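Local atomic coordinates of rhodopsin (Todarodes pacificus, PDB entry 2Z73), a protein that senses dim light through bound retinal and, when its 11-cis chromophore isomerises to all-trans, activates G-protein signalling to phospholipase C. Residues 146-149 and 150-153. Numbering follows the deposited sequence.
Sequences KMSH and RRAF. With BOG (octyl beta-D-glucopyranoside), chain C.
Ser148 and Arg151 meet where an extended loop winds into helix 149-167, with Ser148 as the N-cap. Two successive backbone bonds close the first turn: Ala152 N donates to Ser148 O at 2.8 Å, and Phe153 N to His149 O, also at 2.8 Å. The serine side chain completes the cap, its OG turned back between the backbone N and the carbonyl carbon (chi1 67°) to accept from Arg151 N at 3.2 Å, the usual way an N-cap serine satisfies a first-turn amide that lacks a carbonyl partner. The same oxygen lies over one face of the Arg151 guanidinium, whose bent chain folds back across the cap. With an alanine here, Arg151 N would probably lose its capping acceptor and the first turn would be less firmly fixed. Arg150 also bends back, so that CB of His149 sits over a face of its guanidinium, 3.4 Å from NH2. Met147 reaches across to the buried Ala152, its CG 3.9 Å from CB of Ala152. The cap stands at the cytoplasmic start of helix 149-167, which runs on into the fourth transmembrane span; Met147 touches Phe72 of helix 70-87 and Asp132 of helix 104-138, and Lys146 salt-bridges Glu256 of helix 246-286.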
loop_
_atom_site.group_PDB
_atom_site.type_symbol
_atom_site.label_atom_id
_atom_site.label_comp_id
_atom_site.label_asym_id
_atom_site.label_seq_id
_atom_site.Cartn_x
_atom_site.Cartn_y
_atom_site.Cartn_z
ATOM N N LYS A 146 -14.920 5.898 17.371
ATOM C CA LYS A 146 -14.873 6.159 15.940
ATOM C C LYS A 146 -13.817 7.217 15.634
ATOM O O LYS A 146 -13.478 8.037 16.487
ATOM C CB LYS A 146 -16.233 6.646 15.438
ATOM C CG LYS A 146 -16.845 5.772 14.355
ATOM C CD LYS A 146 -17.235 4.409 14.900
ATOM C CE LYS A 146 -17.844 3.544 13.819
ATOM N NZ LYS A 146 -18.354 2.260 14.368
ATOM N N MET A 147 -13.311 7.197 14.405
ATOM C CA MET A 147 -12.289 8.142 13.981
ATOM C C MET A 147 -12.847 9.553 13.801
ATOM O O MET A 147 -13.956 9.736 13.294
ATOM C CB MET A 147 -11.653 7.664 12.675
ATOM C CG MET A 147 -10.454 8.473 12.226
ATOM S SD MET A 147 -9.181 8.561 13.497
ATOM C CE MET A 147 -8.396 6.951 13.299
ATOM N N SER A 148 -12.071 10.547 14.222
ATOM C CA SER A 148 -12.479 11.937 14.094
ATOM C C SER A 148 -11.560 12.648 13.102
ATOM O O SER A 148 -10.394 12.281 12.955
ATOM C CB SER A 148 -12.409 12.642 15.451
ATOM O OG SER A 148 -11.068 12.765 15.898
ATOM N N HIS A 149 -12.095 13.659 12.421
ATOM C CA HIS A 149 -11.320 14.422 11.454
ATOM C C HIS A 149 -10.037 14.929 12.095
ATOM O O HIS A 149 -8.961 14.838 11.500
ATOM C CB HIS A 149 -12.144 15.597 10.922
ATOM C CG HIS A 149 -13.268 15.186 10.023
ATOM N ND1 HIS A 149 -13.063 14.678 8.759
ATOM C CD2 HIS A 149 -14.610 15.193 10.212
ATOM C CE1 HIS A 149 -14.229 14.388 8.208
ATOM N NE2 HIS A 149 -15.184 14.692 9.069
ATOM N N ARG A 150 -10.146 15.464 13.308
ATOM C CA ARG A 150 -8.975 15.963 14.012
ATOM C C ARG A 150 -7.927 14.868 14.035
ATOM O O ARG A 150 -6.880 14.988 13.404
ATOM C CB ARG A 150 -9.336 16.363 15.447
ATOM C CG ARG A 150 -9.839 17.795 15.594
ATOM C CD ARG A 150 -11.019 18.076 14.677
ATOM N NE ARG A 150 -12.116 17.144 14.915
ATOM C CZ ARG A 150 -13.215 17.084 14.171
ATOM N NH1 ARG A 150 -14.166 16.204 14.461
ATOM N NH2 ARG A 150 -13.361 17.899 13.137
ATOM N N ARG A 151 -8.225 13.792 14.755
ATOM C CA ARG A 151 -7.304 12.669 14.851
ATOM C C ARG A 151 -6.777 12.257 13.478
ATOM O O ARG A 151 -5.571 12.327 13.218
ATOM C CB ARG A 151 -7.984 11.475 15.531
ATOM C CG ARG A 151 -7.580 11.270 16.987
ATOM C CD ARG A 151 -7.973 12.455 17.868
ATOM N NE ARG A 151 -9.363 12.383 18.316
ATOM C CZ ARG A 151 -9.963 13.322 19.042
ATOM N NH1 ARG A 151 -9.297 14.412 19.400
ATOM N NH2 ARG A 151 -11.224 13.163 19.422
ATOM N N ALA A 152 -7.682 11.834 12.604
ATOM C CA ALA A 152 -7.308 11.398 11.264
ATOM C C ALA A 152 -6.304 12.345 10.613
ATOM O O ALA A 152 -5.227 11.923 10.182
ATOM C CB ALA A 152 -8.548 11.283 10.395
ATOM N N PHE A 153 -6.657 13.626 10.546
ATOM C CA PHE A 153 -5.781 14.620 9.945
ATOM C C PHE A 153 -4.378 14.599 10.559
ATOM O O PHE A 153 -3.383 14.640 9.838
ATOM C CB PHE A 153 -6.399 16.015 10.078
ATOM C CG PHE A 153 -5.540 17.118 9.524
ATOM C CD1 PHE A 153 -5.100 17.079 8.207
ATOM C CD2 PHE A 153 -5.158 18.188 10.326
ATOM C CE1 PHE A 153 -4.283 18.094 7.694
ATOM C CE2 PHE A 153 -4.345 19.205 9.824
ATOM C CZ PHE A 153 -3.905 19.155 8.504
HETATM C C1 BOG C . -17.538 3.403 8.535
HETATM O O1 BOG C . -16.355 2.741 8.671
HETATM C C2 BOG C . -18.428 2.286 8.052
HETATM O O2 BOG C . -17.987 1.700 6.767
HETATM C C3 BOG C . -19.705 2.983 7.924
HETATM O O3 BOG C . -20.535 1.964 7.499
HETATM C C4 BOG C . -20.126 3.603 9.319
HETATM O O4 BOG C . -21.346 4.267 9.208
HETATM C C5 BOG C . -19.218 4.675 9.751
HETATM O O5 BOG C . -17.981 3.981 9.859
HETATM C C6 BOG C . -19.627 5.290 11.156
HETATM O O6 BOG C . -18.648 6.401 11.526
HETATM C "C1'" BOG C . -15.475 3.710 8.174
HETATM C "C2'" BOG C . -14.206 3.185 8.626
HETATM C "C3'" BOG C . -13.447 3.076 7.348
HETATM C "C4'" BOG C . -12.713 1.881 7.580
HETATM C "C5'" BOG C . -11.681 1.887 6.515
HETATM C "C6'" BOG C . -11.452 0.487 6.346
HETATM C "C7'" BOG C . -10.482 0.487 5.235
HETATM C "C8'" BOG C . -10.736 -0.788 4.644
#